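PDB 5U2P: sugar ABC transporter substrate-binding protein from Treponema pallidum subsp. pallidum, which probably binds a ligand, possibly a sugar, in the periplasm for uptake by an ABC transporter, though its natural ligand is not established. Local coordinates for residues A[32-44]-A[59-73]. Numbering follows the deposited sequence.
Sequences VRLSVLIREKHYS and GIAVTVETIQDDQYP
Arg-39 lies across the ring of Tyr-72. Its CG sits over the ring face, 3.9 Å from the centroid of Tyr-72, a CH-pi contact. The first torsion, with CG anti to the carbonyl carbon (chi1 -74°), puts CG there. The chain is extended as far as NE, and the guanidinium then turns out of line with it. Its plane is 38° from the ring plane, with CD1 of Tyr-72 over one guanidinium face. Arg-39 NE is buried without a polar partner. CD2 of Leu-37 packs 3.6 Å from CE2 of Tyr-72, while CD1 of Leu-37 rests against the carboxylate carbon of Glu-65. Beyond the strands, Asp-69 OD2 accepts a hydrogen bond from the backbone N of Lys-41, through its syn lone pair, at 2.9 Å, tying the 3-10 turn 40-42 to the chain after strand 61-67. NZ of Lys-41 stays 4.2 Å from Asp-69 OD2, beyond a salt bridge. On the face with Val-36 and Ile-38, Val-64 CG1 stands almost over the centre of the Tyr-43 ring, 3.9 Å from its centroid. CG2 of Ile-38 meets the same Val-64 methyl at 3.6 Å.

Parallel pairing of 33-39 with 61-67 sets the register of the strand residues. Backbone hydrogen bonds, donated from both sides, run from Val-32 N–Gly-59 O to Glu-40 N–Ile-67 O, the last at 2.7 Å. Further out, Glu-90 O takes a hydrogen bond from Tyr-72 OH, and Arg-79 forms a salt bridge with Glu-65.

The two strands and helix 45-58 make a beta-alpha-beta crossover. Phe-51 and Leu-54 of that helix cover Val-62, strand 88-92 flanks 33-39 on its other side, and 61-67 is an outermost strand of the five-stranded sheet.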
ATOM      1  N   VAL A  32      16.839 -16.908 -28.340  1.00 66.32           N
ATOM      2  CA  VAL A  32      17.639 -15.836 -27.768  1.00 56.36           C
ATOM      3  C   VAL A  32      18.066 -16.194 -26.352  1.00 55.33           C
ATOM      4  O   VAL A  32      17.725 -17.263 -25.845  1.00 56.43           O
ATOM      5  CB  VAL A  32      16.870 -14.499 -27.720  1.00 72.06           C
ATOM      6  CG1 VAL A  32      17.794 -13.341 -28.077  1.00 81.00           C
ATOM      7  CG2 VAL A  32      15.672 -14.526 -28.652  1.00 63.46           C
ATOM      8  N   ARG A  33      18.806 -15.285 -25.721  1.00 35.69           N
ATOM      9  CA  ARG A  33      19.199 -15.431 -24.332  1.00 38.06           C
ATOM     10  C   ARG A  33      18.725 -14.206 -23.556  1.00 31.87           C
ATOM     11  O   ARG A  33      18.594 -13.111 -24.119  1.00 34.20           O
ATOM     12  CB  ARG A  33      20.714 -15.591 -24.204  1.00 48.92           C
ATOM     13  CG  ARG A  33      21.279 -16.791 -24.950  1.00 74.73           C
ATOM     14  CD  ARG A  33      22.791 -16.679 -25.117  1.00 82.56           C
ATOM     15  NE  ARG A  33      23.473 -16.506 -23.835  1.00106.19           N
ATOM     16  CZ  ARG A  33      24.777 -16.282 -23.699  1.00107.40           C
ATOM     17  NH1 ARG A  33      25.558 -16.198 -24.769  1.00109.57           N
ATOM     18  NH2 ARG A  33      25.302 -16.137 -22.488  1.00 98.91           N
ATOM     19  N   LEU A  34      18.443 -14.424 -22.276  1.00 30.40           N
ATOM     20  CA  LEU A  34      18.113 -13.351 -21.342  1.00 32.39           C
ATOM     21  C   LEU A  34      18.724 -13.645 -19.983  1.00 31.88           C
ATOM     22  O   LEU A  34      18.614 -14.759 -19.470  1.00 32.21           O
ATOM     23  CB  LEU A  34      16.604 -13.193 -21.185  1.00 35.78           C
ATOM     24  CG  LEU A  34      15.840 -12.117 -21.952  1.00 56.79           C
ATOM     25  CD1 LEU A  34      14.447 -12.006 -21.357  1.00 43.22           C
ATOM     26  CD2 LEU A  34      16.532 -10.758 -21.929  1.00 36.24           C
ATOM     27  N   SER A  35      19.367 -12.644 -19.395  1.00 25.85           N
ATOM     28  CA  SER A  35      19.887 -12.764 -18.055  1.00 27.12           C
ATOM     29  C   SER A  35      18.986 -11.981 -17.106  1.00 24.35           C
ATOM     30  O   SER A  35      18.447 -10.932 -17.462  1.00 28.35           O
ATOM     31  CB  SER A  35      21.331 -12.248 -17.978  1.00 39.28           C
ATOM     32  OG  SER A  35      21.413 -10.913 -18.425  1.00 32.80           O
ATOM     33  N   VAL A  36      18.854 -12.511 -15.898  1.00 24.96           N
ATOM     34  CA  VAL A  36      18.005 -11.941 -14.869  1.00 24.58           C
ATOM     35  C   VAL A  36      18.736 -11.866 -13.533  1.00 32.99           C
ATOM     36  O   VAL A  36      19.491 -12.765 -13.173  1.00 29.68           O
ATOM     37  CB  VAL A  36      16.715 -12.773 -14.713  1.00 33.10           C
ATOM     38  CG1 VAL A  36      15.801 -12.164 -13.674  1.00 39.39           C
ATOM     39  CG2 VAL A  36      16.008 -12.881 -16.048  1.00 37.53           C
ATOM     40  N   LEU A  37      18.511 -10.776 -12.811  1.00 28.55           N
ATOM     41  CA  LEU A  37      18.981 -10.625 -11.435  1.00 25.74           C
ATOM     42  C   LEU A  37      17.767 -10.515 -10.525  1.00 31.20           C
ATOM     43  O   LEU A  37      16.874  -9.708 -10.777  1.00 25.89           O
ATOM     44  CB  LEU A  37      19.846  -9.372 -11.274  1.00 30.98           C
ATOM     45  CG  LEU A  37      20.711  -9.274 -10.025  1.00 30.15           C
ATOM     46  CD1 LEU A  37      21.950 -10.143 -10.169  1.00 44.62           C
ATOM     47  CD2 LEU A  37      21.080  -7.819  -9.754  1.00 37.44           C
ATOM     48  N   ILE A  38      17.737 -11.302  -9.464  1.00 31.88           N
ATOM     49  CA  ILE A  38      16.590 -11.310  -8.555  1.00 27.28           C
ATOM     50  C   ILE A  38      17.016 -11.563  -7.108  1.00 32.55           C
ATOM     51  O   ILE A  38      18.094 -12.097  -6.853  1.00 35.07           O
ATOM     52  CB  ILE A  38      15.575 -12.385  -8.976  1.00 40.62           C
ATOM     53  CG1 ILE A  38      14.256 -12.213  -8.213  1.00 58.33           C
ATOM     54  CG2 ILE A  38      16.168 -13.784  -8.780  1.00 47.12           C
ATOM     55  CD1 ILE A  38      13.201 -13.217  -8.581  1.00 70.22           C
ATOM     56  N   ARG A  39      16.174 -11.158  -6.162  1.00 31.70           N
ATOM     57  CA  ARG A  39      16.406 -11.442  -4.751  1.00 29.75           C
ATOM     58  C   ARG A  39      16.193 -12.922  -4.485  1.00 39.56           C
ATOM     59  O   ARG A  39      15.244 -13.525  -4.985  1.00 34.45           O
ATOM     60  CB  ARG A  39      15.474 -10.616  -3.854  1.00 30.90           C
ATOM     61  CG  ARG A  39      15.831  -9.134  -3.734  1.00 35.24           C
ATOM     62  CD  ARG A  39      14.850  -8.411  -2.818  1.00 41.46           C
ATOM     63  NE  ARG A  39      14.848  -6.959  -3.016  1.00 55.34           N
ATOM     64  CZ  ARG A  39      15.406  -6.067  -2.196  1.00 62.65           C
ATOM     65  NH1 ARG A  39      16.037  -6.446  -1.090  1.00 72.70           N
ATOM     66  NH2 ARG A  39      15.326  -4.776  -2.489  1.00 61.15           N
ATOM     67  N   GLU A  40      17.088 -13.495  -3.694  1.00 31.15           N
ATOM     68  CA  GLU A  40      17.029 -14.903  -3.330  1.00 41.56           C
ATOM     69  C   GLU A  40      15.625 -15.316  -2.880  1.00 50.25           C
ATOM     70  O   GLU A  40      15.028 -16.226  -3.452  1.00 38.56           O
ATOM     71  CB  GLU A  40      18.052 -15.179  -2.224  1.00 40.82           C
ATOM     72  CG  GLU A  40      18.133 -16.620  -1.756  1.00 51.53           C
ATOM     73  CD  GLU A  40      19.162 -16.805  -0.656  1.00 76.32           C
ATOM     74  OE1 GLU A  40      19.451 -15.822   0.060  1.00 69.98           O
ATOM     75  OE2 GLU A  40      19.684 -17.929  -0.511  1.00 79.54           O
ATOM     76  N   LYS A  41      15.083 -14.616  -1.886  1.00 40.19           N
ATOM     77  CA  LYS A  41      13.796 -15.005  -1.299  1.00 50.85           C
ATOM     78  C   LYS A  41      12.616 -14.669  -2.198  1.00 37.83           C
ATOM     79  O   LYS A  41      11.491 -15.050  -1.909  1.00 40.19           O
ATOM     80  CB  LYS A  41      13.594 -14.335   0.063  1.00 48.07           C
ATOM     81  CG  LYS A  41      14.573 -14.783   1.142  1.00 79.00           C
ATOM     82  CD  LYS A  41      14.218 -14.174   2.496  1.00 83.04           C
ATOM     83  CE  LYS A  41      15.087 -14.732   3.613  1.00 79.09           C
ATOM     84  NZ  LYS A  41      16.500 -14.287   3.480  1.00 82.72           N
ATOM     85  N   HIS A  42      12.870 -13.956  -3.288  1.00 44.67           N
ATOM     86  CA  HIS A  42      11.803 -13.598  -4.214  1.00 35.36           C
ATOM     87  C   HIS A  42      11.817 -14.489  -5.454  1.00 35.49           C
ATOM     88  O   HIS A  42      10.940 -14.374  -6.312  1.00 39.12           O
ATOM     89  CB  HIS A  42      11.918 -12.123  -4.612  1.00 39.73           C
ATOM     90  CG  HIS A  42      11.574 -11.175  -3.504  1.00 47.73           C
ATOM     91  ND1 HIS A  42      11.773  -9.815  -3.596  1.00 40.25           N
ATOM     92  CD2 HIS A  42      11.050 -11.396  -2.275  1.00 59.03           C
ATOM     93  CE1 HIS A  42      11.379  -9.236  -2.475  1.00 41.38           C
ATOM     94  NE2 HIS A  42      10.936 -10.173  -1.656  1.00 55.26           N
ATOM     95  N   TYR A  43      12.819 -15.361  -5.557  1.00 41.88           N
ATOM     96  CA  TYR A  43      12.910 -16.293  -6.686  1.00 33.86           C
ATOM     97  C   TYR A  43      12.023 -17.489  -6.407  1.00 48.42           C
ATOM     98  O   TYR A  43      12.498 -18.594  -6.141  1.00 41.54           O
ATOM     99  CB  TYR A  43      14.356 -16.726  -6.927  1.00 46.14           C
ATOM    100  CG  TYR A  43      14.565 -17.555  -8.179  1.00 40.46           C
ATOM    101  CD1 TYR A  43      13.859 -17.285  -9.349  1.00 46.85           C
ATOM    102  CD2 TYR A  43      15.492 -18.591  -8.200  1.00 53.60           C
ATOM    103  CE1 TYR A  43      14.060 -18.037 -10.498  1.00 43.26           C
ATOM    104  CE2 TYR A  43      15.701 -19.345  -9.340  1.00 48.44           C
ATOM    105  CZ  TYR A  43      14.985 -19.065 -10.488  1.00 55.94           C
ATOM    106  OH  TYR A  43      15.191 -19.823 -11.620  1.00 51.46           O
ATOM    107  N   SER A  44      10.723 -17.241  -6.462  1.00 57.07           N
ATOM    108  CA  SER A  44       9.724 -18.222  -6.069  1.00 65.18           C
ATOM    109  C   SER A  44       9.554 -19.327  -7.103  1.00 70.19           C
ATOM    110  O   SER A  44      10.073 -19.244  -8.221  1.00 41.37           O
ATOM    111  CB  SER A  44       8.386 -17.522  -5.848  1.00 69.17           C
ATOM    112  OG  SER A  44       7.952 -16.894  -7.047  1.00 46.59           O
ATOM    113  N   GLY A  59      11.307 -19.781 -26.721  1.00 31.00           N
ATOM    114  CA  GLY A  59      12.683 -19.956 -27.152  1.00 44.72           C
ATOM    115  C   GLY A  59      13.594 -18.899 -26.570  1.00 52.75           C
ATOM    116  O   GLY A  59      14.528 -18.432 -27.223  1.00 37.66           O
ATOM    117  N   ILE A  60      13.316 -18.500 -25.338  1.00 35.54           N
ATOM    118  CA  ILE A  60      14.188 -17.547 -24.647  1.00 33.16           C
ATOM    119  C   ILE A  60      14.842 -18.290 -23.482  1.00 46.47           C
ATOM    120  O   ILE A  60      14.190 -18.590 -22.484  1.00 56.92           O
ATOM    121  CB  ILE A  60      13.441 -16.304 -24.151  1.00 45.71           C
ATOM    122  CG1 ILE A  60      12.772 -15.580 -25.333  1.00 31.63           C
ATOM    123  CG2 ILE A  60      14.416 -15.369 -23.453  1.00 38.20           C
ATOM    124  CD1 ILE A  60      11.929 -14.390 -24.951  1.00 38.71           C
ATOM    125  N   ALA A  61      16.118 -18.618 -23.642  1.00 45.00           N
ATOM    126  CA  ALA A  61      16.883 -19.242 -22.568  1.00 52.89           C
ATOM    127  C   ALA A  61      17.185 -18.214 -21.477  1.00 52.07           C
ATOM    128  O   ALA A  61      17.998 -17.315 -21.677  1.00 40.28           O
ATOM    129  CB  ALA A  61      18.165 -19.834 -23.107  1.00 42.81           C
ATOM    130  N   VAL A  62      16.515 -18.344 -20.336  1.00 45.77           N
ATOM    131  CA  VAL A  62      16.717 -17.441 -19.213  1.00 43.69           C
ATOM    132  C   VAL A  62      17.741 -18.008 -18.237  1.00 52.33           C
ATOM    133  O   VAL A  62      17.632 -19.157 -17.818  1.00 49.65           O
ATOM    134  CB  VAL A  62      15.402 -17.186 -18.451  1.00 46.61           C
ATOM    135  CG1 VAL A  62      15.625 -16.197 -17.332  1.00 39.49           C
ATOM    136  CG2 VAL A  62      14.311 -16.692 -19.404  1.00 56.92           C
ATOM    137  N   THR A  63      18.730 -17.191 -17.884  1.00 34.06           N
ATOM    138  CA  THR A  63      19.658 -17.515 -16.809  1.00 31.84           C
ATOM    139  C   THR A  63      19.417 -16.562 -15.643  1.00 41.06           C
ATOM    140  O   THR A  63      19.438 -15.342 -15.811  1.00 36.78           O
ATOM    141  CB  THR A  63      21.119 -17.439 -17.276  1.00 42.24           C
ATOM    142  OG1 THR A  63      21.394 -16.140 -17.804  1.00 53.36           O
ATOM    143  CG2 THR A  63      21.369 -18.470 -18.361  1.00 44.52           C
ATOM    144  N   VAL A  64      19.159 -17.136 -14.473  1.00 34.10           N
ATOM    145  CA  VAL A  64      18.842 -16.364 -13.270  1.00 33.40           C
ATOM    146  C   VAL A  64      20.017 -16.315 -12.297  1.00 47.39           C
ATOM    147  O   VAL A  64      20.640 -17.331 -11.986  1.00 42.25           O
ATOM    148  CB  VAL A  64      17.610 -16.941 -12.541  1.00 43.14           C
ATOM    149  CG1 VAL A  64      17.313 -16.153 -11.265  1.00 43.09           C
ATOM    150  CG2 VAL A  64      16.405 -16.931 -13.457  1.00 48.33           C
ATOM    151  N   GLU A  65      20.304 -15.108 -11.827  1.00 30.90           N
ATOM    152  CA  GLU A  65      21.332 -14.859 -10.832  1.00 32.84           C
ATOM    153  C   GLU A  65      20.665 -14.322  -9.566  1.00 37.74           C
ATOM    154  O   GLU A  65      20.113 -13.218  -9.593  1.00 29.54           O
ATOM    155  CB  GLU A  65      22.344 -13.857 -11.382  1.00 43.16           C
ATOM    156  CG  GLU A  65      23.562 -13.636 -10.525  1.00 64.32           C
ATOM    157  CD  GLU A  65      24.475 -12.572 -11.106  1.00 77.02           C
ATOM    158  OE1 GLU A  65      25.358 -12.082 -10.371  1.00 73.06           O
ATOM    159  OE2 GLU A  65      24.303 -12.227 -12.298  1.00 79.95           O
ATOM    160  N   THR A  66      20.692 -15.088  -8.472  1.00 29.89           N
ATOM    161  CA  THR A  66      20.054 -14.641  -7.230  1.00 40.00           C
ATOM    162  C   THR A  66      21.040 -13.985  -6.284  1.00 34.58           C
ATOM    163  O   THR A  66      22.210 -14.361  -6.223  1.00 34.27           O
ATOM    164  CB  THR A  66      19.374 -15.790  -6.468  1.00 52.48           C
ATOM    165  OG1 THR A  66      20.362 -16.726  -6.029  1.00 41.54           O
ATOM    166  CG2 THR A  66      18.341 -16.485  -7.343  1.00 39.45           C
ATOM    167  N   ILE A  67      20.551 -13.002  -5.541  1.00 30.26           N
ATOM    168  CA  ILE A  67      21.355 -12.321  -4.547  1.00 46.25           C
ATOM    169  C   ILE A  67      20.650 -12.385  -3.196  1.00 43.75           C
ATOM    170  O   ILE A  67      19.432 -12.196  -3.117  1.00 35.80           O
ATOM    171  CB  ILE A  67      21.601 -10.857  -4.929  1.00 37.05           C
ATOM    172  CG1 ILE A  67      22.173 -10.745  -6.352  1.00 39.57           C
ATOM    173  CG2 ILE A  67      22.512 -10.195  -3.917  1.00 38.51           C
ATOM    174  CD1 ILE A  67      23.563 -11.361  -6.543  1.00 40.16           C
ATOM    175  N   GLN A  68      21.428 -12.667  -2.155  1.00 42.66           N
ATOM    176  CA  GLN A  68      20.945 -12.646  -0.777  1.00 51.02           C
ATOM    177  C   GLN A  68      20.266 -11.308  -0.517  1.00 42.73           C
ATOM    178  O   GLN A  68      20.826 -10.256  -0.819  1.00 35.09           O
ATOM    179  CB  GLN A  68      22.102 -12.872   0.194  1.00 42.71           C
ATOM    180  CG  GLN A  68      21.698 -13.165   1.622  1.00 78.76           C
ATOM    181  CD  GLN A  68      22.893 -13.517   2.490  1.00 90.53           C
ATOM    182  OE1 GLN A  68      23.618 -14.473   2.208  1.00 81.83           O
ATOM    183  NE2 GLN A  68      23.113 -12.737   3.544  1.00 87.14           N
ATOM    184  N   ASP A  69      19.061 -11.358   0.039  1.00 41.50           N
ATOM    185  CA  ASP A  69      18.158 -10.209   0.051  1.00 50.74           C
ATOM    186  C   ASP A  69      18.756  -8.958   0.669  1.00 51.46           C
ATOM    187  O   ASP A  69      18.642  -7.867   0.101  1.00 41.96           O
ATOM    188  CB  ASP A  69      16.871 -10.569   0.784  1.00 59.24           C
ATOM    189  CG  ASP A  69      16.011 -11.529  -0.005  1.00 71.34           C
ATOM    190  OD1 ASP A  69      14.818 -11.224  -0.221  1.00 64.29           O
ATOM    191  OD2 ASP A  69      16.532 -12.587  -0.413  1.00 49.83           O
ATOM    192  N   ASP A  70      19.402  -9.106   1.820  1.00 41.32           N
ATOM    193  CA  ASP A  70      19.970  -7.954   2.508  1.00 53.86           C
ATOM    194  C   ASP A  70      21.087  -7.297   1.683  1.00 58.91           C
ATOM    195  O   ASP A  70      21.474  -6.160   1.950  1.00 53.15           O
ATOM    196  CB  ASP A  70      20.486  -8.363   3.893  1.00 60.79           C
ATOM    197  CG  ASP A  70      21.661  -9.312   3.825  1.00 78.80           C
ATOM    198  OD1 ASP A  70      21.437 -10.510   3.562  1.00 82.38           O
ATOM    199  OD2 ASP A  70      22.806  -8.863   4.046  1.00 95.73           O
ATOM    200  N   GLN A  71      21.569  -8.000   0.660  1.00 38.79           N
ATOM    201  CA  GLN A  71      22.679  -7.531  -0.161  1.00 47.36           C
ATOM    202  C   GLN A  71      22.211  -7.008  -1.514  1.00 49.61           C
ATOM    203  O   GLN A  71      22.978  -6.359  -2.230  1.00 41.01           O
ATOM    204  CB  GLN A  71      23.687  -8.663  -0.385  1.00 63.74           C
ATOM    205  CG  GLN A  71      24.211  -9.309   0.885  1.00 65.79           C
ATOM    206  CD  GLN A  71      25.515  -8.705   1.349  1.00 79.18           C
ATOM    207  OE1 GLN A  71      25.688  -7.488   1.344  1.00 86.00           O
ATOM    208  NE2 GLN A  71      26.450  -9.560   1.748  1.00 92.40           N
ATOM    209  N   TYR A  72      20.961  -7.296  -1.867  1.00 41.04           N
ATOM    210  CA  TYR A  72      20.507  -7.085  -3.238  1.00 35.62           C
ATOM    211  C   TYR A  72      20.615  -5.622  -3.695  1.00 28.44           C
ATOM    212  O   TYR A  72      21.114  -5.369  -4.786  1.00 37.60           O
ATOM    213  CB  TYR A  72      19.065  -7.579  -3.427  1.00 32.48           C
ATOM    214  CG  TYR A  72      18.614  -7.413  -4.858  1.00 30.53           C
ATOM    215  CD1 TYR A  72      17.865  -6.315  -5.248  1.00 27.58           C
ATOM    216  CD2 TYR A  72      18.969  -8.343  -5.821  1.00 34.43           C
ATOM    217  CE1 TYR A  72      17.471  -6.151  -6.562  1.00 24.56           C
ATOM    218  CE2 TYR A  72      18.575  -8.196  -7.140  1.00 25.62           C
ATOM    219  CZ  TYR A  72      17.840  -7.097  -7.511  1.00 27.83           C
ATOM    220  OH  TYR A  72      17.470  -6.959  -8.834  1.00 26.47           O
ATOM    221  N   PRO A  73      20.153  -4.665  -2.874  1.00 45.37           N
ATOM    222  CA  PRO A  73      20.241  -3.275  -3.344  1.00 34.15           C
ATOM    223  C   PRO A  73      21.684  -2.838  -3.580  1.00 43.68           C
ATOM    224  O   PRO A  73      21.961  -2.174  -4.573  1.00 32.84           O
ATOM    225  CB  PRO A  73      19.594  -2.480  -2.212  1.00 36.63           C
ATOM    226  CG  PRO A  73      18.700  -3.467  -1.516  1.00 53.51           C
ATOM    227  CD  PRO A  73      19.432  -4.767  -1.594  1.00 48.79           C
TER